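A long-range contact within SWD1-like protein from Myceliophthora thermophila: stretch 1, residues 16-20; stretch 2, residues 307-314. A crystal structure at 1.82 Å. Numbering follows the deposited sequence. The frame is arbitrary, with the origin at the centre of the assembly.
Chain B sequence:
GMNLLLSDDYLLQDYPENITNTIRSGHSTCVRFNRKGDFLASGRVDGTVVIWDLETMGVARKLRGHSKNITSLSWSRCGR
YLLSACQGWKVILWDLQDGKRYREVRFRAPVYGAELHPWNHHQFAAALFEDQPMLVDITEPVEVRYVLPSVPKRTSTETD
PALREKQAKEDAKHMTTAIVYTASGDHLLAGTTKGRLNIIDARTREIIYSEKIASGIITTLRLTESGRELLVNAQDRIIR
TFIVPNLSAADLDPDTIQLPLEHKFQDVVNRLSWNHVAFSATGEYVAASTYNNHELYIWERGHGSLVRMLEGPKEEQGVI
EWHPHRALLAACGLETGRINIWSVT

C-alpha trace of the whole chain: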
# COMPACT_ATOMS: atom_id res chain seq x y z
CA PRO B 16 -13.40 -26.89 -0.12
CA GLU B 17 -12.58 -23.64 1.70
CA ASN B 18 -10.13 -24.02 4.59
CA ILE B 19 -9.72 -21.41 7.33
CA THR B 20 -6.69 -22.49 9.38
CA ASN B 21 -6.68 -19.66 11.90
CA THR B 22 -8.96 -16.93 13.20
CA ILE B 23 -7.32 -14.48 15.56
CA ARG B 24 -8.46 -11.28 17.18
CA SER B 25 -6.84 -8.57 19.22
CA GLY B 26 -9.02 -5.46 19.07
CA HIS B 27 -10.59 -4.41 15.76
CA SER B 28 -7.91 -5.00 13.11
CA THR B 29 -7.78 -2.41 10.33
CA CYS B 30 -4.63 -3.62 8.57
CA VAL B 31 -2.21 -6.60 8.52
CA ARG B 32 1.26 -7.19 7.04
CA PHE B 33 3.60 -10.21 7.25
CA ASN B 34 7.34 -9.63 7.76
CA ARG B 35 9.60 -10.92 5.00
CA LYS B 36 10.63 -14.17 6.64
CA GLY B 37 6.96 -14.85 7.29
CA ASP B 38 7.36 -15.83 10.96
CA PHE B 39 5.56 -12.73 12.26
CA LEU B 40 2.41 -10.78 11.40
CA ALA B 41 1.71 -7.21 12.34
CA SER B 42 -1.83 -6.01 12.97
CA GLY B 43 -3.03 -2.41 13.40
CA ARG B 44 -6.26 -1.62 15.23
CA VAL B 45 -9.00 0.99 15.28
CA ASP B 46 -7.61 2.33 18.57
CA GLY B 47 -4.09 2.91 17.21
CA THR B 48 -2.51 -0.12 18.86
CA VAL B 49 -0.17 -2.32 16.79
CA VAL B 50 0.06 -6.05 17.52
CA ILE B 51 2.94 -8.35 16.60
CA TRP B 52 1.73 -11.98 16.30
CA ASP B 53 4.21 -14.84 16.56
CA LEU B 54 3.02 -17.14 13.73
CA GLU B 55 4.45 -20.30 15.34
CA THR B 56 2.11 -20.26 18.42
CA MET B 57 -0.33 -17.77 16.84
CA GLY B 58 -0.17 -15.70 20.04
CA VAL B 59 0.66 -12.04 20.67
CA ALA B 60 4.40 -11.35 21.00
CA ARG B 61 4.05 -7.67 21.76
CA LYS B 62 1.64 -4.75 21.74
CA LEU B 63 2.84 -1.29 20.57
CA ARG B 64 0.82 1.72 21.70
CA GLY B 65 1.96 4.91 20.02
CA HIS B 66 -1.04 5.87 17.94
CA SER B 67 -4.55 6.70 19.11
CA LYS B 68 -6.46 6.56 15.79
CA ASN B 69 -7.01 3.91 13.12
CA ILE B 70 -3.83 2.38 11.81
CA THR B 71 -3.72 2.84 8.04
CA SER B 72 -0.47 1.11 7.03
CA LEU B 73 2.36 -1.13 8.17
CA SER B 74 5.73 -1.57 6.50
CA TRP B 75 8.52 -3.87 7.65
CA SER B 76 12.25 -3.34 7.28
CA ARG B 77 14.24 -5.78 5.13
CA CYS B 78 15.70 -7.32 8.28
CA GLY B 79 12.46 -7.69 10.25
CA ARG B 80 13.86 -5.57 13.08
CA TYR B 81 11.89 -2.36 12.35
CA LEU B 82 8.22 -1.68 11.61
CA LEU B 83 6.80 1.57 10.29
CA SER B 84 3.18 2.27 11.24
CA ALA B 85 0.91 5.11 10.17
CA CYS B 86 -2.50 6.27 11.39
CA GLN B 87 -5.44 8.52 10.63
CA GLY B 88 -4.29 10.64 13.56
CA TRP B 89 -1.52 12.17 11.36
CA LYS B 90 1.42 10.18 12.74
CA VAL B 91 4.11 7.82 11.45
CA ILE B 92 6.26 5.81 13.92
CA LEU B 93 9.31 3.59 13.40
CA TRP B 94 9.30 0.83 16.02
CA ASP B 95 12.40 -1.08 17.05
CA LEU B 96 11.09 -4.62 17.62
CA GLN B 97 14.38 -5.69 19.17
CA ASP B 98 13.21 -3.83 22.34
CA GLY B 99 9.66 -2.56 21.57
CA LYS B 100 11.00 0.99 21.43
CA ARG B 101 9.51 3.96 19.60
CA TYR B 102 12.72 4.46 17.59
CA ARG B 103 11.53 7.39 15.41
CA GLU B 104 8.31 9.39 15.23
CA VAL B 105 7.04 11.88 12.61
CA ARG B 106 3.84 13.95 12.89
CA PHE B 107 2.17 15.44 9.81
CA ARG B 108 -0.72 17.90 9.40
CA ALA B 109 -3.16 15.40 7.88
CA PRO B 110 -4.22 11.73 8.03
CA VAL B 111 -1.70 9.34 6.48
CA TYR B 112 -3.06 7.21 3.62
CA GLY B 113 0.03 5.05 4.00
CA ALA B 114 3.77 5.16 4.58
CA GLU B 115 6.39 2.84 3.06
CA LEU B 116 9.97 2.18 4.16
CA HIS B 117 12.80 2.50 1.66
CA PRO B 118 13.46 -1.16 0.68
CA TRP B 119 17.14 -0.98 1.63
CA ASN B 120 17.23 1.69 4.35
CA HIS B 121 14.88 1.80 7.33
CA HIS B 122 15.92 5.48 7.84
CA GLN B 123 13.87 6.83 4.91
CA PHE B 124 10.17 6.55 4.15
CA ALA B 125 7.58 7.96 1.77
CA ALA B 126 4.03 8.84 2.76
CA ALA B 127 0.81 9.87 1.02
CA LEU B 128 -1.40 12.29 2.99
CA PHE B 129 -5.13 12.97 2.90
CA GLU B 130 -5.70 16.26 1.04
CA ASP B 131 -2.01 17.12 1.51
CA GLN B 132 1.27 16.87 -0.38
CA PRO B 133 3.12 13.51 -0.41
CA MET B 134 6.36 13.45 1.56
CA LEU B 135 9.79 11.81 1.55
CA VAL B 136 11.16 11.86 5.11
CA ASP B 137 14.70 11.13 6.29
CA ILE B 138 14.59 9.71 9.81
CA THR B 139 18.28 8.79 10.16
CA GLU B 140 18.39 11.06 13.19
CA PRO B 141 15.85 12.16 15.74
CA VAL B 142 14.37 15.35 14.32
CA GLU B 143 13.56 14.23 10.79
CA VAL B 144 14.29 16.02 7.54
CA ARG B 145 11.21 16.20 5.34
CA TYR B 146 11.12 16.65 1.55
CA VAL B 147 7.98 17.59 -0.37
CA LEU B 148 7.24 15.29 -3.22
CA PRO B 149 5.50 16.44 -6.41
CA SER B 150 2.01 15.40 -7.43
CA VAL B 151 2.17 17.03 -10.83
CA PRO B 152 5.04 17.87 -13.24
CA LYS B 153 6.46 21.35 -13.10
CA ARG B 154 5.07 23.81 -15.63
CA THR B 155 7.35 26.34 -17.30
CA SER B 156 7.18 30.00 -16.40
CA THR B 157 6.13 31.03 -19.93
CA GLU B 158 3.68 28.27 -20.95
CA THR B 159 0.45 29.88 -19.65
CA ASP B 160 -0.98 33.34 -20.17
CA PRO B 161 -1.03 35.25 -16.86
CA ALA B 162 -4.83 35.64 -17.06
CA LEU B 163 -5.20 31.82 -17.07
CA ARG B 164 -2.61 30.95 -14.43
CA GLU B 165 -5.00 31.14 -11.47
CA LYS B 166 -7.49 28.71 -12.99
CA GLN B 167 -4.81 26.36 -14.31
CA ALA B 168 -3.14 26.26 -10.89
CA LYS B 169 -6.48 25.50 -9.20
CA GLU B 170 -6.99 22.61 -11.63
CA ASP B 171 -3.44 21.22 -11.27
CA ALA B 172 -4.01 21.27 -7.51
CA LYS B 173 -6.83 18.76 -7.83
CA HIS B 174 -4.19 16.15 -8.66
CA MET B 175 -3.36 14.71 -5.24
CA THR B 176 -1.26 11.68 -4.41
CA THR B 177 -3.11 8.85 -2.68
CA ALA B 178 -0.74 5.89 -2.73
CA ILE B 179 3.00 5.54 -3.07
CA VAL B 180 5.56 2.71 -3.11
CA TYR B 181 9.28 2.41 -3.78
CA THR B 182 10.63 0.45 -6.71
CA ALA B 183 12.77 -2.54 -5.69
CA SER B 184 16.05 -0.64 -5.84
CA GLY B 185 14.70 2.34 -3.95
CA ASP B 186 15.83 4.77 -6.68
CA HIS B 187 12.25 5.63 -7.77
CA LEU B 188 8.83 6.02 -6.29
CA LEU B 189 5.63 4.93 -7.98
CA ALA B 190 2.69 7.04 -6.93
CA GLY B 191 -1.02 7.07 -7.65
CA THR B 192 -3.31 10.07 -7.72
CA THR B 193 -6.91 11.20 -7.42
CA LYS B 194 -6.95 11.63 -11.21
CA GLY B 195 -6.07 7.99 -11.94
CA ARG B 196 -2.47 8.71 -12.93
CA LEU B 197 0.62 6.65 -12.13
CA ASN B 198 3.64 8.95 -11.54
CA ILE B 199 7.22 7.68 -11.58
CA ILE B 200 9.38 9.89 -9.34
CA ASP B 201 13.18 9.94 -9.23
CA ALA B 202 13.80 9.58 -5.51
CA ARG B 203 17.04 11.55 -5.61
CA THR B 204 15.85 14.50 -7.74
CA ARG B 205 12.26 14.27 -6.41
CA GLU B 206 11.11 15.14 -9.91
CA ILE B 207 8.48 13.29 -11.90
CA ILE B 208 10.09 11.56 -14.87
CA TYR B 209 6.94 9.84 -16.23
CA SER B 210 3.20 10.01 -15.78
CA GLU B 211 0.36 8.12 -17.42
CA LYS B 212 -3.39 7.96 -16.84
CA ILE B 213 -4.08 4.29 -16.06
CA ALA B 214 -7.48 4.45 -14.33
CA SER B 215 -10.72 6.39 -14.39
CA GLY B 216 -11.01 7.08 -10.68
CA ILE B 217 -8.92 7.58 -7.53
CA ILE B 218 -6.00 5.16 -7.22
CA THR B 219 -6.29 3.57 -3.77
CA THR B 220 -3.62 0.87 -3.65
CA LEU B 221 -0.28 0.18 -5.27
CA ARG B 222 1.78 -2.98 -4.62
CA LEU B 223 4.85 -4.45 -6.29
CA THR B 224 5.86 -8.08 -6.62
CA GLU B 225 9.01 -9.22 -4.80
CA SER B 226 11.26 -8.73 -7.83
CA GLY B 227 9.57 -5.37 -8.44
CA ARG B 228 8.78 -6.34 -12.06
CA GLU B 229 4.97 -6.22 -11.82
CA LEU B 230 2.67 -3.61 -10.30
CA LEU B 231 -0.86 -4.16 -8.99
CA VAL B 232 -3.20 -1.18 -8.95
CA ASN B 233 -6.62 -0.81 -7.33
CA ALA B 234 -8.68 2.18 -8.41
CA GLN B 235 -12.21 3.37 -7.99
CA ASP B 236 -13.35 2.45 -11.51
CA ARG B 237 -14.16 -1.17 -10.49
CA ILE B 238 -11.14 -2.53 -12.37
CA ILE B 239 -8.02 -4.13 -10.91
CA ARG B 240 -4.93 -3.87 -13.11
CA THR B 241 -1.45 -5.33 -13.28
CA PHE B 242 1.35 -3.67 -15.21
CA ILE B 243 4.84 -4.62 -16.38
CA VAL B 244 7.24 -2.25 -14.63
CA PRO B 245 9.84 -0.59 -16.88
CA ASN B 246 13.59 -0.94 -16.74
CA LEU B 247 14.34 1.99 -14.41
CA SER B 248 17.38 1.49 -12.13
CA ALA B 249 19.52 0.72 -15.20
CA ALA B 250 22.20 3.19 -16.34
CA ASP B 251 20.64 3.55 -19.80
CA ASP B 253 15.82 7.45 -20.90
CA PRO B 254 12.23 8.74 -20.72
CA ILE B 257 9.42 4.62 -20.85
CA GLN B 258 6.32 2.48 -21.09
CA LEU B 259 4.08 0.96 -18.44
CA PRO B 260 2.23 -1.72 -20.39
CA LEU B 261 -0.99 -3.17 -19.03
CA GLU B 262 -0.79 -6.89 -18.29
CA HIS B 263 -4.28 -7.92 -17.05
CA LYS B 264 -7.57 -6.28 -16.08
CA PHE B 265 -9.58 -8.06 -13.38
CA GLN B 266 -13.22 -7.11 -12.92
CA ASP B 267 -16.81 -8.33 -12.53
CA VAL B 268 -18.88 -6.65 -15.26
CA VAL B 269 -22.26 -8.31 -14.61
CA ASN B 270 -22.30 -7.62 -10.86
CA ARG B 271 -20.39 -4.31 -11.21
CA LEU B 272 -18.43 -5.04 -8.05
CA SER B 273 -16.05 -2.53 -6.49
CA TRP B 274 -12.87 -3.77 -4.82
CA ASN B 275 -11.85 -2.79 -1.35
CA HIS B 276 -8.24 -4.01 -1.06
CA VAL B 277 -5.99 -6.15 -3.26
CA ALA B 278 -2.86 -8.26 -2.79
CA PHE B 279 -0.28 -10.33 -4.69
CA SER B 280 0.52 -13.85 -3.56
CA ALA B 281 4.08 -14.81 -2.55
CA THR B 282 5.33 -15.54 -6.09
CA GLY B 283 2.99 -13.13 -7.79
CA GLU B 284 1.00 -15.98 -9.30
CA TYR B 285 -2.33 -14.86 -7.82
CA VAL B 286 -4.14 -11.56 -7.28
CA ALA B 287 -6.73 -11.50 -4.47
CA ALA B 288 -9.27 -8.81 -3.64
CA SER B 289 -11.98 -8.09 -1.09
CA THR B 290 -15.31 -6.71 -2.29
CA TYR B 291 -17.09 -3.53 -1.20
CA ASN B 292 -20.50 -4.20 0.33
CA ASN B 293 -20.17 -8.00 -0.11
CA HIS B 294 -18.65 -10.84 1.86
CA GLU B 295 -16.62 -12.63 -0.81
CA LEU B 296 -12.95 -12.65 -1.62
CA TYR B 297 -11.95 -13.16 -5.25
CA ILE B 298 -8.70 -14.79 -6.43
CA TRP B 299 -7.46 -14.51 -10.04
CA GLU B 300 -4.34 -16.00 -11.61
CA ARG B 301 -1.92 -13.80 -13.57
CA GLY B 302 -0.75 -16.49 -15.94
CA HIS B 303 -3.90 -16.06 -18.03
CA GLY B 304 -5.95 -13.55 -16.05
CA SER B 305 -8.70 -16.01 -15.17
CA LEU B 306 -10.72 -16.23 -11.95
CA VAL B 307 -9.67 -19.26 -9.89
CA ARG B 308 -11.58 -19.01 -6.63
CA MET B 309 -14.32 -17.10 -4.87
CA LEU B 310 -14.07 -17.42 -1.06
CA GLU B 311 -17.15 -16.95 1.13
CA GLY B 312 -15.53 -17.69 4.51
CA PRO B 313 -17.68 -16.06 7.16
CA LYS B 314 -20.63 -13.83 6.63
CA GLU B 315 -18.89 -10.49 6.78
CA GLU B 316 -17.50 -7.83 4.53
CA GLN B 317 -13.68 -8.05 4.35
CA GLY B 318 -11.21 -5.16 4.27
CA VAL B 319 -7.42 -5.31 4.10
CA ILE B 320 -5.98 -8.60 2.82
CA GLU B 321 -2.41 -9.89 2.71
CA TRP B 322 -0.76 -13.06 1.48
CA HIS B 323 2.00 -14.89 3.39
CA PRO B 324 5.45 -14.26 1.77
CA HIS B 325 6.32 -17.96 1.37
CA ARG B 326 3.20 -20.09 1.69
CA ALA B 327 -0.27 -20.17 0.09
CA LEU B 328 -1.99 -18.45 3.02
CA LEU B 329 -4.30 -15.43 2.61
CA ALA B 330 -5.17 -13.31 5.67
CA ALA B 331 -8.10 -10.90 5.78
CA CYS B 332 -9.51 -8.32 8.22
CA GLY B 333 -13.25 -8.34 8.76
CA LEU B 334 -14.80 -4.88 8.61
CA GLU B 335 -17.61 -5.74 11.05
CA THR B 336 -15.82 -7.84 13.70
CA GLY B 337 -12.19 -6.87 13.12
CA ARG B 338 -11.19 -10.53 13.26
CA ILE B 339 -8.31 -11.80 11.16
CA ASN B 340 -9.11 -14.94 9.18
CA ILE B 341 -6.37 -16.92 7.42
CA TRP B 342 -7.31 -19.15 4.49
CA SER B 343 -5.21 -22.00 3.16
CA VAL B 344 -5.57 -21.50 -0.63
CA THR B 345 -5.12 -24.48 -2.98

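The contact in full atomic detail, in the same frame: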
# COMPACT_ATOMS: atom_id res chain seq x y z
N PRO B 16 -13.37 -26.96 -1.59
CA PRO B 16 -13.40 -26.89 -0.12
C PRO B 16 -12.60 -25.71 0.40
O PRO B 16 -11.41 -25.64 0.15
CB PRO B 16 -12.75 -28.20 0.33
CG PRO B 16 -12.93 -29.12 -0.85
CD PRO B 16 -12.83 -28.24 -2.08
N GLU B 17 -13.26 -24.78 1.09
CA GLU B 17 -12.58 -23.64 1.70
C GLU B 17 -12.03 -24.07 3.06
O GLU B 17 -12.67 -24.82 3.81
CB GLU B 17 -13.60 -22.52 1.87
CG GLU B 17 -13.18 -21.19 1.68
CD GLU B 17 -14.37 -20.26 1.59
OE1 GLU B 17 -15.26 -20.46 0.73
OE2 GLU B 17 -14.38 -19.33 2.42
N ASN B 18 -10.83 -23.61 3.37
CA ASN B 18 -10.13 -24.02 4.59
C ASN B 18 -9.61 -22.79 5.31
O ASN B 18 -8.64 -22.18 4.84
CB ASN B 18 -8.97 -24.93 4.30
CG ASN B 18 -9.41 -26.29 3.97
OD1 ASN B 18 -10.01 -26.96 4.81
ND2 ASN B 18 -9.14 -26.73 2.74
N ILE B 19 -10.19 -22.50 6.47
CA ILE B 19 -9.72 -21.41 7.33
C ILE B 19 -8.94 -22.04 8.49
O ILE B 19 -9.51 -22.73 9.35
CB ILE B 19 -10.90 -20.55 7.80
CG1 ILE B 19 -11.51 -19.86 6.55
CG2 ILE B 19 -10.46 -19.53 8.86
CD1 ILE B 19 -12.69 -18.97 6.78
N THR B 20 -7.62 -21.83 8.47
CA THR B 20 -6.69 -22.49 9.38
C THR B 20 -6.57 -21.75 10.70
O THR B 20 -6.26 -22.37 11.72
CB THR B 20 -5.30 -22.60 8.73
OG1 THR B 20 -4.77 -21.29 8.47
CG2 THR B 20 -5.42 -23.31 7.43
N VAL B 307 -9.93 -17.90 -10.37
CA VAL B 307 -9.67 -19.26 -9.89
C VAL B 307 -10.52 -19.63 -8.70
O VAL B 307 -10.87 -20.81 -8.55
CB VAL B 307 -8.17 -19.51 -9.58
CG1 VAL B 307 -7.40 -19.62 -10.85
CG2 VAL B 307 -7.58 -18.46 -8.70
N ARG B 308 -10.90 -18.68 -7.87
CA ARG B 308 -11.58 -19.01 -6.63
C ARG B 308 -12.40 -17.83 -6.17
O ARG B 308 -11.95 -16.69 -6.25
CB ARG B 308 -10.56 -19.35 -5.53
CG ARG B 308 -11.18 -20.01 -4.37
CD ARG B 308 -11.45 -21.45 -4.69
NE ARG B 308 -11.21 -22.25 -3.50
CZ ARG B 308 -12.16 -22.70 -2.68
NH1 ARG B 308 -13.45 -22.46 -2.93
NH2 ARG B 308 -11.81 -23.40 -1.61
N MET B 309 -13.60 -18.09 -5.66
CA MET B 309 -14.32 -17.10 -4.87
C MET B 309 -14.48 -17.67 -3.46
O MET B 309 -15.06 -18.74 -3.29
CB MET B 309 -15.67 -16.81 -5.51
CG MET B 309 -16.44 -15.70 -4.85
SD MET B 309 -18.12 -15.70 -5.49
CE MET B 309 -17.75 -16.13 -7.20
N LEU B 310 -13.97 -16.96 -2.46
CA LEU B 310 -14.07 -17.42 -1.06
C LEU B 310 -15.26 -16.75 -0.40
O LEU B 310 -15.45 -15.55 -0.54
CB LEU B 310 -12.80 -17.11 -0.28
CG LEU B 310 -11.55 -17.74 -0.88
CD1 LEU B 310 -10.32 -17.33 -0.06
CD2 LEU B 310 -11.72 -19.28 -1.05
N GLU B 311 -16.08 -17.53 0.32
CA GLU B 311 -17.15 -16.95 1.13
C GLU B 311 -16.79 -16.84 2.61
O GLU B 311 -17.21 -15.89 3.27
CB GLU B 311 -18.43 -17.77 0.95
CG GLU B 311 -18.84 -17.84 -0.54
CD GLU B 311 -20.35 -17.88 -0.76
OE1 GLU B 311 -20.83 -18.80 -1.46
OE2 GLU B 311 -21.06 -17.01 -0.23
N GLY B 312 -15.97 -17.75 3.13
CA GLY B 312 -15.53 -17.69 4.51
C GLY B 312 -16.69 -17.41 5.42
O GLY B 312 -17.75 -18.01 5.28
N PRO B 313 -16.55 -16.42 6.30
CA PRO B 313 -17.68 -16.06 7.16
C PRO B 313 -18.72 -15.17 6.49
O PRO B 313 -18.73 -14.92 5.28
CB PRO B 313 -16.99 -15.34 8.33
CG PRO B 313 -15.78 -14.75 7.75
CD PRO B 313 -15.31 -15.72 6.67
N LYS B 314 -19.66 -14.69 7.28
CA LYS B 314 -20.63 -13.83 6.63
C LYS B 314 -20.30 -12.37 6.88
O LYS B 314 -21.17 -11.62 7.33
CB LYS B 314 -22.05 -14.17 7.09
CG LYS B 314 -22.26 -14.31 8.60
CD LYS B 314 -23.76 -14.39 8.98
CE LYS B 314 -23.97 -15.29 10.21
NZ LYS B 314 -23.60 -16.72 9.94

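This is a small, largely polar contact in which one carboxylate, that of Glu 17, binds the backbone of a loop nearly three hundred residues further along the chain. The two segments do not pair as strands: their directions differ by 51°, and even the nearest alpha carbons, Glu 17 CA and Leu 310 CA, stand 7.0 Å apart, so side chains must bridge the gap. Glutamate suits this task because its length carries the carboxylate to the amides of Glu 311 and Gly 312, where the strand ending at Leu 310 gives way to loop. Glu 311 N donates a hydrogen bond to Glu 17 OE1 (3.1 Å, nearly straight), and Gly 312 N donates one to Glu 17 OE2; the latter, at 2.4 Å, is implausibly short, and the position of OE2 is less certain. Gly 312 has a positive phi of 46°, which favours glycine, and a beta carbon there would clash with Pro 313 CD.

The aliphatic part of Glu 17 is also used, its CG lying 3.6 Å from Leu 310 CD2. Ile 19 CD1 reaches Gly 312 CA at 3.9 Å and Pro 313 CD at 4.2 Å. Arg 308 NH2 lies 2.9 Å from Pro 16 O, at too poor an angle for a hydrogen bond. Arg 308 NH1 is 4.5 Å from Glu 17 OE1, giving charge attraction without a salt bridge.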